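Local coordinates for protein porin (Acinetobacter baumannii AB307-0294, PDB 5DL7) that probably forms an outer-membrane beta-barrel channel of the OprD porin family that lets small solutes enter the cell, putatively including vanillate, at residues Phe32-Lys37 and Ala406-Leu411; Phe343-Ala348 and Leu368-Gly373; Asp48-Leu53 and Ala139-Gln144. All blocks are in the same frame, centred on the assembly; numbering follows the deposited sequence.

How the interactions relate
All three contacts lie on the wall of one barrel but do different work. Interaction 1 joins the first long strand to the last and closes the cylinder; interaction 2 is a hairpin pairing of strands 341-353 and 363-375. Interactions 1 and 2 do not touch; their nearest atoms are about 7 Å apart. Both pair a charged, channel-facing side with another face, polar and calcium-bound in interaction 1, apolar and detergent-coated in interaction 2. Interaction 3 is the most buried, made by van der Waals packing without hydrogen bonds between its segments: a loop inside the barrel leans on strand 46-58. It adjoins interaction 1: Asp48 O meets Phe32 N in a probable hydrogen bond and the Arg140 guanidinium packs on the Phe32 ring.

Interaction 1: Phe32-Lys37 and Ala406-Leu411; sequences FDRDYK and ANETRL. With CA (calcium ion), chain D; C8E ((hydroxyethyloxy)tri(ethyloxy)octane), chain K.
The seam of the OprD-type barrel runs here: strand 22-36 pairs antiparallel with strand 406-418, and Asp33 with Thr409 and Asp35 with Asn407 make the hydrogen-bonded backbone pairs. On the channel side Arg34, Glu408 and Arg410 form a salt-bridge network. Arg34 NE gives a fairly straight bond to Glu408 OE1 (2.7 Å), and Arg34 NH2 adds a weak one to the same Glu408 OE1 at 3.1 Å. NE lies well above the carboxylate plane, though the oxygen stays close to the plane of the guanidinium. The other oxygen, Glu408 OE2, is gripped side-on by Arg410, whose NE and NH2 both stand 2.8 Å from it. Glu408 keeps CG anti to the backbone N (chi1 176°) and runs extended beyond, which carries its carboxylate between the two arginines. Beside them the Phe32 ring puts CZ over one face of the Arg34 guanidinium and brings CE2 to 3.6 Å from Glu408 OE2. Ser309 OG, from a loop, also hydrogen-bonds Glu408 OE1. At the strand end the seam meets a calcium ion, bound by Asp35 OD1 at 2.2 Å and by Tyr36 O at 2.4 Å, with Asp39 and Thr44 adding ligands. Arg34 NH2 and Arg410 NH2 come within 4.1 Å of each other, so the Glu408 carboxylate between them probably offsets their repulsion, and the two arginines would be expected to favour its ionised form.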
loop_
_atom_site.group_PDB
_atom_site.type_symbol
_atom_site.label_atom_id
_atom_site.label_comp_id
_atom_site.label_asym_id
_atom_site.label_seq_id
_atom_site.Cartn_x
_atom_site.Cartn_y
_atom_site.Cartn_z
ATOM N N PHE A 32 7.654 -0.415 14.939
ATOM C CA PHE A 32 6.735 -1.463 14.431
ATOM C C PHE A 32 6.872 -2.644 15.376
ATOM O O PHE A 32 7.966 -3.068 15.656
ATOM C CB PHE A 32 7.177 -1.903 13.035
ATOM C CG PHE A 32 6.329 -2.999 12.404
ATOM C CD1 PHE A 32 6.498 -4.337 12.783
ATOM C CD2 PHE A 32 5.384 -2.695 11.416
ATOM C CE1 PHE A 32 5.735 -5.339 12.238
ATOM C CE2 PHE A 32 4.609 -3.715 10.837
ATOM C CZ PHE A 32 4.774 -5.026 11.278
ATOM N N ASP A 33 5.740 -3.059 15.920
ATOM C CA ASP A 33 5.776 -4.259 16.832
ATOM C C ASP A 33 4.573 -5.095 16.476
ATOM O O ASP A 33 3.456 -4.761 16.928
ATOM C CB ASP A 33 5.619 -3.747 18.239
ATOM C CG ASP A 33 5.504 -4.944 19.324
ATOM O OD1 ASP A 33 6.205 -5.971 19.061
ATOM O OD2 ASP A 33 4.711 -4.786 20.356
ATOM N N ARG A 34 4.761 -6.262 15.885
ATOM C CA ARG A 34 3.657 -7.190 15.664
ATOM C C ARG A 34 3.966 -8.366 16.703
ATOM O O ARG A 34 4.794 -9.208 16.503
ATOM C CB ARG A 34 3.657 -7.671 14.257
ATOM C CG ARG A 34 2.620 -8.742 13.924
ATOM C CD ARG A 34 2.606 -9.219 12.533
ATOM N NE ARG A 34 2.097 -8.128 11.644
ATOM C CZ ARG A 34 2.343 -7.989 10.368
ATOM N NH1 ARG A 34 2.951 -8.909 9.661
ATOM N NH2 ARG A 34 1.713 -7.037 9.645
ATOM N N ASP A 35 3.273 -8.312 17.803
ATOM C CA ASP A 35 3.559 -9.231 18.935
ATOM C C ASP A 35 2.642 -10.355 18.801
ATOM O O ASP A 35 1.429 -10.352 19.139
ATOM C CB ASP A 35 3.368 -8.497 20.209
ATOM C CG ASP A 35 3.790 -9.357 21.400
ATOM O OD1 ASP A 35 3.817 -10.590 21.276
ATOM O OD2 ASP A 35 4.017 -8.631 22.407
ATOM N N TYR A 36 3.217 -11.475 18.338
ATOM C CA TYR A 36 2.473 -12.722 18.122
ATOM C C TYR A 36 1.889 -13.244 19.378
ATOM O O TYR A 36 2.580 -13.305 20.425
ATOM C CB TYR A 36 3.378 -13.786 17.521
ATOM C CG TYR A 36 4.100 -13.380 16.347
ATOM C CD1 TYR A 36 3.470 -12.939 15.189
ATOM C CD2 TYR A 36 5.552 -13.423 16.324
ATOM C CE1 TYR A 36 4.161 -12.606 14.005
ATOM C CE2 TYR A 36 6.250 -13.081 15.215
ATOM C CZ TYR A 36 5.549 -12.631 14.018
ATOM O OH TYR A 36 6.325 -12.337 12.958
ATOM N N LYS A 37 0.627 -13.679 19.356
ATOM C CA LYS A 37 -0.026 -14.268 20.534
ATOM C C LYS A 37 0.563 -15.619 20.959
ATOM O O LYS A 37 0.645 -15.841 22.185
ATOM C CB LYS A 37 -1.526 -14.328 20.409
ATOM C CG LYS A 37 -1.993 -12.861 20.298
ATOM C CD LYS A 37 -3.362 -12.416 20.860
ATOM C CE LYS A 37 -4.527 -12.583 19.897
ATOM N NZ LYS A 37 -5.700 -12.922 20.850
ATOM N N ALA A 406 -1.965 -11.748 16.573
ATOM C CA ALA A 406 -0.988 -10.804 17.041
ATOM C C ALA A 406 -1.676 -9.595 17.596
ATOM O O ALA A 406 -2.788 -9.214 17.169
ATOM C CB ALA A 406 -0.022 -10.433 15.923
ATOM N N ASN A 407 -0.989 -8.885 18.437
ATOM C CA ASN A 407 -1.346 -7.528 18.795
ATOM C C ASN A 407 -0.228 -6.624 18.219
ATOM O O ASN A 407 0.979 -6.750 18.552
ATOM C CB ASN A 407 -1.353 -7.365 20.295
ATOM C CG ASN A 407 -2.490 -8.117 20.953
ATOM O OD1 ASN A 407 -3.556 -8.213 20.470
ATOM N ND2 ASN A 407 -2.245 -8.585 22.080
ATOM N N GLU A 408 -0.653 -5.792 17.243
ATOM C CA GLU A 408 0.303 -5.077 16.384
ATOM C C GLU A 408 0.193 -3.580 16.741
ATOM O O GLU A 408 -0.961 -3.056 16.867
ATOM C CB GLU A 408 0.008 -5.331 14.937
ATOM C CG GLU A 408 0.866 -4.572 13.967
ATOM C CD GLU A 408 0.742 -4.985 12.480
ATOM O OE1 GLU A 408 0.319 -6.127 12.241
ATOM O OE2 GLU A 408 1.151 -4.149 11.645
ATOM N N THR A 409 1.321 -2.898 16.913
ATOM C CA THR A 409 1.357 -1.494 17.191
ATOM C C THR A 409 2.318 -0.855 16.115
ATOM O O THR A 409 3.318 -1.446 15.754
ATOM C CB THR A 409 2.071 -1.273 18.558
ATOM O OG1 THR A 409 1.246 -1.844 19.566
ATOM C CG2 THR A 409 2.227 0.165 18.761
ATOM N N ARG A 410 1.919 0.237 15.510
ATOM C CA ARG A 410 2.821 1.024 14.660
ATOM C C ARG A 410 2.744 2.462 15.204
ATOM O O ARG A 410 1.696 3.018 15.402
ATOM C CB ARG A 410 2.379 1.079 13.165
ATOM C CG ARG A 410 2.331 -0.278 12.516
ATOM C CD ARG A 410 1.856 -0.218 11.015
ATOM N NE ARG A 410 1.640 -1.593 10.560
ATOM C CZ ARG A 410 1.287 -1.894 9.320
ATOM N NH1 ARG A 410 1.178 -0.956 8.423
ATOM N NH2 ARG A 410 0.912 -3.091 9.053
ATOM N N LEU A 411 3.911 3.072 15.465
ATOM C CA LEU A 411 4.013 4.459 15.896
ATOM C C LEU A 411 4.883 5.218 14.896
ATOM O O LEU A 411 5.929 4.713 14.496
ATOM C CB LEU A 411 4.653 4.530 17.258
ATOM C CG LEU A 411 3.938 3.720 18.388
ATOM C CD1 LEU A 411 4.804 3.774 19.713
ATOM C CD2 LEU A 411 2.490 4.112 18.612
HETATM CA CA CA D . 4.511 -12.654 21.670
HETATM O O12 C8E K . 12.175 -0.429 21.727
HETATM C C13 C8E K . 12.162 0.979 21.770
HETATM C C14 C8E K . 10.887 1.506 21.132
HETATM O O15 C8E K . 10.717 2.908 21.369
HETATM C C16 C8E K . 9.416 3.438 21.017
HETATM C C17 C8E K . 9.734 4.763 20.379
HETATM O O18 C8E K . 8.602 5.558 20.028
HETATM C C19 C8E K . 8.823 6.251 18.787
HETATM C C20 C8E K . 7.560 6.826 18.154
HETATM O O21 C8E K . 7.623 6.754 16.673
HETATM O O HOH W 1 2.093 -4.549 19.859
HETATM O O HOH W 2 2.876 -12.316 23.222
#

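Interaction 2: Phe343-Ala348 and Leu368-Gly373; sequences FMTRYA and LEFDLG. With C8E ((hydroxyethyloxy)tri(ethyloxy)octane), chain F; C8E ((hydroxyethyloxy)tri(ethyloxy)octane), chain H.
With CG of Arg346 set between its backbone N and carbonyl carbon (chi1 62°) and the chain extended from there to NE, the guanidinium runs alongside Glu369, whose own CG lies anti to the carbonyl carbon (chi1 -54°). The two belong to neighbouring antiparallel strands of a beta hairpin in the porin barrel, on the side turned to the channel. Both nitrogens grip one oxygen: Arg346 NE is 2.9 Å and Arg346 NH2 2.7 Å from Glu369 OE1. They come from the same face of the carboxylate, and the two flat groups stand 71° apart. Met344 folds back so that its CE lies 3.5 Å above the Arg346 guanidinium plane, near the rim. Each of the pair has a further partner: Asp306 OD1 bridges Arg346 NH1, and Met308 N hydrogen-bonds Glu369 OE2.

Glu369 O is itself doubly held, by Thr345 OG1 at 2.9 Å and by Arg346 N at 3.1 Å, which reach it from opposite faces of the carbonyl plane. The threonine bond ties a side chain of the outer face, where Thr345, Phe343, Phe370 and Leu372 stand, to the backbone of the next strand. Thr345 OG1 also lies over one face of the Phe370 ring, 3.3 Å from Phe370 CE1, while Phe343 CZ sits at the edge of that ring. C8 of the chain F C8E detergent lies over one face of the Phe343 ring, 3.7 Å from Phe343 CD2.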
loop_
_atom_site.group_PDB
_atom_site.type_symbol
_atom_site.label_atom_id
_atom_site.label_comp_id
_atom_site.label_asym_id
_atom_site.label_seq_id
_atom_site.Cartn_x
_atom_site.Cartn_y
_atom_site.Cartn_z
ATOM N N PHE A 343 -9.311 10.574 14.167
ATOM C CA PHE A 343 -9.488 9.264 14.811
ATOM C C PHE A 343 -10.205 8.364 13.844
ATOM O O PHE A 343 -11.153 8.744 13.200
ATOM C CB PHE A 343 -10.318 9.416 16.101
ATOM C CG PHE A 343 -10.735 8.118 16.708
ATOM C CD1 PHE A 343 -9.823 7.372 17.429
ATOM C CD2 PHE A 343 -11.985 7.657 16.567
ATOM C CE1 PHE A 343 -10.174 6.139 18.039
ATOM C CE2 PHE A 343 -12.344 6.459 17.182
ATOM C CZ PHE A 343 -11.429 5.731 17.899
ATOM N N MET A 344 -9.776 7.086 13.807
ATOM C CA MET A 344 -10.460 6.027 13.127
ATOM C C MET A 344 -10.387 4.781 13.995
ATOM O O MET A 344 -9.442 4.445 14.587
ATOM C CB MET A 344 -9.934 5.724 11.676
ATOM C CG MET A 344 -10.766 4.829 10.840
ATOM S SD MET A 344 -10.083 3.172 11.128
ATOM C CE MET A 344 -8.350 3.141 10.209
ATOM N N THR A 345 -11.445 4.074 13.909
ATOM C CA THR A 345 -11.547 2.615 14.371
ATOM C C THR A 345 -12.364 1.813 13.376
ATOM O O THR A 345 -13.273 2.267 12.762
ATOM C CB THR A 345 -12.128 2.455 15.819
ATOM O OG1 THR A 345 -12.126 1.129 16.317
ATOM C CG2 THR A 345 -13.573 3.010 15.957
ATOM N N ARG A 346 -12.016 0.527 13.229
ATOM C CA ARG A 346 -12.622 -0.344 12.296
ATOM C C ARG A 346 -12.492 -1.766 12.679
ATOM O O ARG A 346 -11.559 -2.068 13.493
ATOM C CB ARG A 346 -11.997 -0.115 10.945
ATOM C CG ARG A 346 -10.533 -0.387 10.842
ATOM C CD ARG A 346 -10.059 -0.101 9.376
ATOM N NE ARG A 346 -8.608 -0.264 9.288
ATOM C CZ ARG A 346 -7.947 -0.245 8.157
ATOM N NH1 ARG A 346 -8.523 0.047 6.949
ATOM N NH2 ARG A 346 -6.599 -0.363 8.228
ATOM N N TYR A 347 -13.413 -2.600 12.293
ATOM C CA TYR A 347 -13.387 -4.012 12.607
ATOM C C TYR A 347 -13.645 -4.724 11.245
ATOM O O TYR A 347 -14.578 -4.354 10.533
ATOM C CB TYR A 347 -14.464 -4.355 13.560
ATOM C CG TYR A 347 -14.605 -5.874 13.807
ATOM C CD1 TYR A 347 -13.667 -6.604 14.602
ATOM C CD2 TYR A 347 -15.684 -6.620 13.260
ATOM C CE1 TYR A 347 -13.814 -7.984 14.813
ATOM C CE2 TYR A 347 -15.825 -7.993 13.500
ATOM C CZ TYR A 347 -14.894 -8.666 14.225
ATOM O OH TYR A 347 -15.034 -10.000 14.451
ATOM N N ALA A 348 -12.981 -5.800 11.042
ATOM C CA ALA A 348 -13.299 -6.716 9.924
ATOM C C ALA A 348 -13.302 -8.186 10.359
ATOM O O ALA A 348 -12.451 -8.535 11.199
ATOM C CB ALA A 348 -12.272 -6.521 8.803
ATOM N N LEU A 368 -9.599 -5.908 15.009
ATOM C CA LEU A 368 -10.105 -4.622 15.596
ATOM C C LEU A 368 -8.938 -3.651 15.574
ATOM O O LEU A 368 -7.934 -3.924 16.200
ATOM C CB LEU A 368 -10.707 -4.774 17.009
ATOM C CG LEU A 368 -11.237 -3.467 17.652
ATOM C CD1 LEU A 368 -12.427 -2.912 16.741
ATOM C CD2 LEU A 368 -11.687 -3.885 19.025
ATOM N N GLU A 369 -9.099 -2.537 14.898
ATOM C CA GLU A 369 -8.074 -1.523 14.809
ATOM C C GLU A 369 -8.497 -0.142 15.300
ATOM O O GLU A 369 -9.634 0.248 15.236
ATOM C CB GLU A 369 -7.596 -1.236 13.404
ATOM C CG GLU A 369 -7.133 -2.542 12.711
ATOM C CD GLU A 369 -6.427 -2.250 11.352
ATOM O OE1 GLU A 369 -6.378 -1.119 10.854
ATOM O OE2 GLU A 369 -5.949 -3.308 10.786
ATOM N N PHE A 370 -7.506 0.564 15.797
ATOM C CA PHE A 370 -7.544 1.981 16.243
ATOM C C PHE A 370 -6.432 2.774 15.614
ATOM O O PHE A 370 -5.355 2.265 15.495
ATOM C CB PHE A 370 -7.417 2.127 17.752
ATOM C CG PHE A 370 -8.499 1.470 18.448
ATOM C CD1 PHE A 370 -9.700 2.162 18.621
ATOM C CD2 PHE A 370 -8.418 0.137 18.893
ATOM C CE1 PHE A 370 -10.839 1.610 19.265
ATOM C CE2 PHE A 370 -9.532 -0.446 19.574
ATOM C CZ PHE A 370 -10.755 0.286 19.704
ATOM N N ASP A 371 -6.744 4.018 15.144
ATOM C CA ASP A 371 -5.798 4.863 14.425
ATOM C C ASP A 371 -6.048 6.277 14.920
ATOM O O ASP A 371 -7.104 6.771 14.687
ATOM C CB ASP A 371 -6.084 4.697 12.944
ATOM C CG ASP A 371 -5.169 5.434 12.020
ATOM O OD1 ASP A 371 -4.268 6.184 12.396
ATOM O OD2 ASP A 371 -5.206 5.116 10.766
ATOM N N LEU A 372 -5.087 6.848 15.554
ATOM C CA LEU A 372 -5.074 8.269 16.007
ATOM C C LEU A 372 -3.924 8.987 15.425
ATOM O O LEU A 372 -2.809 8.540 15.579
ATOM C CB LEU A 372 -5.012 8.326 17.498
ATOM C CG LEU A 372 -5.385 9.684 18.099
ATOM C CD1 LEU A 372 -6.770 10.127 17.819
ATOM C CD2 LEU A 372 -5.075 9.593 19.566
ATOM N N GLY A 373 -4.195 10.053 14.618
ATOM C CA GLY A 373 -3.126 10.817 13.928
ATOM C C GLY A 373 -3.304 12.297 14.192
ATOM O O GLY A 373 -4.484 12.791 14.340
HETATM C C1 C8E F . -7.497 14.173 22.582
HETATM C C2 C8E F . -8.752 13.441 22.105
HETATM C C3 C8E F . -8.497 12.045 21.482
HETATM C C4 C8E F . -9.862 11.409 21.190
HETATM C C5 C8E F . -9.880 10.039 20.557
HETATM C C6 C8E F . -11.171 9.304 20.658
HETATM C C7 C8E F . -12.150 9.877 19.733
HETATM C C8 C8E F . -13.332 9.062 19.727
HETATM O O9 C8E F . -13.827 10.066 18.876
HETATM C C10 C8E F . -15.075 10.448 18.330
HETATM C C11 C8E F . -15.080 11.857 18.774
HETATM O O12 C8E F . -16.136 12.763 18.361
HETATM C C13 C8E F . -17.148 13.184 19.356
HETATM C C14 C8E F . -17.766 14.555 19.043
HETATM O O15 C8E F . -19.220 14.575 18.795
HETATM C C16 C8E F . -19.687 15.770 18.125
HETATM C C17 C8E F . -21.158 15.666 17.638
HETATM O O18 C8E F . -21.542 15.609 16.239
HETATM C C19 C8E F . -21.145 16.711 15.358
HETATM C C20 C8E F . -19.653 17.087 15.527
HETATM O O21 C8E F . -18.823 17.561 14.466
HETATM C C1 C8E H . -14.927 -0.675 15.572
HETATM C C2 C8E H . -15.900 -0.086 14.646
HETATM C C3 C8E H . -16.851 0.750 15.414
HETATM C C4 C8E H . -18.036 1.079 14.569
HETATM C C5 C8E H . -18.909 2.202 14.994
HETATM C C6 C8E H . -20.406 2.134 14.761
HETATM C C7 C8E H . -21.020 3.518 14.500
HETATM C C8 C8E H . -22.546 3.760 14.706
HETATM O O9 C8E H . -22.751 5.176 14.431
HETATM C C10 C8E H . -24.001 5.854 14.628
HETATM C C11 C8E H . -23.755 7.334 15.006
HETATM O O12 C8E H . -22.593 7.912 14.339
HETATM C C13 C8E H . -22.356 9.319 14.539
HETATM C C14 C8E H . -23.338 10.176 13.734
HETATM O O15 C8E H . -23.098 11.557 13.973
HETATM C C16 C8E H . -24.262 12.334 14.402
#

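Interaction 3: Asp48-Leu53 and Ala139-Gln144; sequences DWAQGL and ARLFPQ. With C8E ((hydroxyethyloxy)tri(ethyloxy)octane), chain K.
Arg28 NH1 of strand 22-36 is held by two carbonyl oxygens of the 139-144 loop, those of Arg140 and of Leu141, the residue that packs on Ala50 and Gly52; this helps hold the loop to the barrel wall. The loop folds into the porin barrel and leans on the inner face of strand 46-58. The meeting itself is van der Waals packing of apolar side chains on Ala50 and on the strand backbone. Leu141 has CG anti to the backbone N (chi1 -172°), which sends both methyls at the strand: CD2 comes 4.2 Å from Ala50 CB and 4.0 Å from Gln51 O, while CD1 lies 4.1 Å from Gly52 N. Next along, Phe142 has its CG anti to the carbonyl carbon (chi1 -60°), and the end of its ring swings over to the same stretch of backbone. Phe142 CE1 reaches Leu53 O at 3.7 Å, and CZ rests near Gly52 CA. The two loop side chains also pack on each other, Leu141 CD2 sitting 3.5 Å above the Phe142 ring toward its rim. Gly52, with no side chain, lets both settle close against the strand. Tyr106 of strand 105-117 meets the Phe142 ring edge-to-face.

Within the loop, Arg140 NH1 donates a bond, straight at the hydrogen, to Ala139 O at 3.0 Å, from above the carbonyl plane. On the outer side of the same strand, Trp49 lies against detergent: C8E C17 is 3.4 Å from Trp49 CZ2.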
loop_
_atom_site.group_PDB
_atom_site.type_symbol
_atom_site.label_atom_id
_atom_site.label_comp_id
_atom_site.label_asym_id
_atom_site.label_seq_id
_atom_site.Cartn_x
_atom_site.Cartn_y
_atom_site.Cartn_z
ATOM N N ASP A 48 10.861 -3.671 15.024
ATOM C CA ASP A 48 12.060 -2.847 14.711
ATOM C C ASP A 48 11.698 -1.395 15.067
ATOM O O ASP A 48 10.555 -1.003 15.225
ATOM C CB ASP A 48 12.469 -2.884 13.222
ATOM C CG ASP A 48 13.284 -4.031 12.794
ATOM O OD1 ASP A 48 14.404 -4.278 13.292
ATOM O OD2 ASP A 48 12.788 -4.838 11.832
ATOM N N TRP A 49 12.770 -0.604 15.242
ATOM C CA TRP A 49 12.606 0.790 15.502
ATOM C C TRP A 49 13.672 1.487 14.612
ATOM O O TRP A 49 14.884 1.204 14.696
ATOM C CB TRP A 49 12.834 1.135 16.910
ATOM C CG TRP A 49 12.524 2.557 17.273
ATOM C CD1 TRP A 49 11.746 3.479 16.575
ATOM C CD2 TRP A 49 13.068 3.274 18.387
ATOM N NE1 TRP A 49 11.734 4.671 17.217
ATOM C CE2 TRP A 49 12.591 4.604 18.287
ATOM C CE3 TRP A 49 13.982 2.939 19.413
ATOM C CZ2 TRP A 49 12.887 5.586 19.248
ATOM C CZ3 TRP A 49 14.383 3.906 20.284
ATOM C CH2 TRP A 49 13.854 5.237 20.206
ATOM N N ALA A 50 13.173 2.316 13.681
ATOM C CA ALA A 50 14.042 2.910 12.682
ATOM C C ALA A 50 13.738 4.339 12.385
ATOM O O ALA A 50 12.673 4.868 12.650
ATOM C CB ALA A 50 13.939 2.148 11.322
ATOM N N GLN A 51 14.790 5.041 11.885
ATOM C CA GLN A 51 14.616 6.425 11.449
ATOM C C GLN A 51 15.079 6.626 10.049
ATOM O O GLN A 51 16.104 6.034 9.636
ATOM C CB GLN A 51 15.532 7.303 12.404
ATOM C CG GLN A 51 15.476 8.760 12.045
ATOM C CD GLN A 51 15.121 9.432 13.288
ATOM O OE1 GLN A 51 15.821 9.263 14.349
ATOM N NE2 GLN A 51 13.989 10.046 13.253
ATOM N N GLY A 52 14.421 7.485 9.306
ATOM C CA GLY A 52 14.732 7.655 7.919
ATOM C C GLY A 52 14.617 9.088 7.421
ATOM O O GLY A 52 13.951 9.912 8.008
ATOM N N LEU A 53 15.447 9.400 6.470
ATOM C CA LEU A 53 15.380 10.632 5.642
ATOM C C LEU A 53 15.037 10.303 4.241
ATOM O O LEU A 53 15.577 9.379 3.628
ATOM C CB LEU A 53 16.790 11.364 5.579
ATOM C CG LEU A 53 17.217 11.833 6.870
ATOM C CD1 LEU A 53 18.712 12.226 6.718
ATOM C CD2 LEU A 53 16.445 13.079 7.436
ATOM N N ALA A 139 4.044 1.287 3.171
ATOM C CA ALA A 139 3.658 0.881 4.556
ATOM C C ALA A 139 4.859 0.573 5.436
ATOM O O ALA A 139 4.680 0.366 6.631
ATOM C CB ALA A 139 2.807 -0.321 4.411
ATOM N N ARG A 140 6.111 0.780 4.947
ATOM C CA ARG A 140 7.308 0.645 5.781
ATOM C C ARG A 140 8.098 1.920 5.774
ATOM O O ARG A 140 7.499 3.024 5.674
ATOM C CB ARG A 140 8.032 -0.727 5.574
ATOM C CG ARG A 140 7.248 -1.956 5.874
ATOM C CD ARG A 140 6.915 -2.158 7.349
ATOM N NE ARG A 140 6.154 -3.390 7.478
ATOM C CZ ARG A 140 4.877 -3.587 7.253
ATOM N NH1 ARG A 140 4.062 -2.602 6.863
ATOM N NH2 ARG A 140 4.343 -4.808 7.274
ATOM N N LEU A 141 9.421 1.909 5.880
ATOM C CA LEU A 141 10.124 3.090 6.059
ATOM C C LEU A 141 10.202 3.887 4.778
ATOM O O LEU A 141 10.187 5.088 4.803
ATOM C CB LEU A 141 11.519 2.795 6.619
ATOM C CG LEU A 141 12.328 3.988 7.042
ATOM C CD1 LEU A 141 11.670 4.623 8.309
ATOM C CD2 LEU A 141 13.808 3.648 7.401
ATOM N N PHE A 142 10.500 3.228 3.675
ATOM C CA PHE A 142 10.710 3.817 2.352
ATOM C C PHE A 142 9.785 3.182 1.376
ATOM O O PHE A 142 9.446 2.026 1.473
ATOM C CB PHE A 142 12.186 3.502 1.910
ATOM C CG PHE A 142 13.192 4.045 2.813
ATOM C CD1 PHE A 142 13.186 5.394 3.213
ATOM C CD2 PHE A 142 14.317 3.347 3.236
ATOM C CE1 PHE A 142 14.124 5.965 4.070
ATOM C CE2 PHE A 142 15.219 3.947 4.081
ATOM C CZ PHE A 142 15.168 5.265 4.457
ATOM N N PRO A 143 9.477 3.876 0.272
ATOM C CA PRO A 143 8.592 3.326 -0.760
ATOM C C PRO A 143 9.280 2.218 -1.550
ATOM O O PRO A 143 10.446 2.320 -1.804
ATOM C CB PRO A 143 8.397 4.543 -1.733
ATOM C CG PRO A 143 9.433 5.487 -1.476
ATOM C CD PRO A 143 9.848 5.275 0.008
ATOM N N GLN A 144 8.542 1.211 -1.906
ATOM C CA GLN A 144 8.870 0.289 -3.014
ATOM C C GLN A 144 9.024 1.063 -4.290
ATOM O O GLN A 144 8.235 1.989 -4.576
ATOM C CB GLN A 144 7.804 -0.741 -3.049
ATOM C CG GLN A 144 8.023 -1.853 -3.961
ATOM C CD GLN A 144 6.711 -2.680 -4.064
ATOM O OE1 GLN A 144 5.608 -2.084 -4.105
ATOM N NE2 GLN A 144 6.822 -3.944 -4.214
HETATM O O12 C8E K . 12.175 -0.429 21.727
HETATM C C13 C8E K . 12.162 0.979 21.770
HETATM C C14 C8E K . 10.887 1.506 21.132
HETATM O O15 C8E K . 10.717 2.908 21.369
HETATM C C16 C8E K . 9.416 3.438 21.017
HETATM C C17 C8E K . 9.734 4.763 20.379
HETATM O O18 C8E K . 8.602 5.558 20.028
HETATM C C19 C8E K . 8.823 6.251 18.787
HETATM C C20 C8E K . 7.560 6.826 18.154
HETATM O O21 C8E K . 7.623 6.754 16.673
#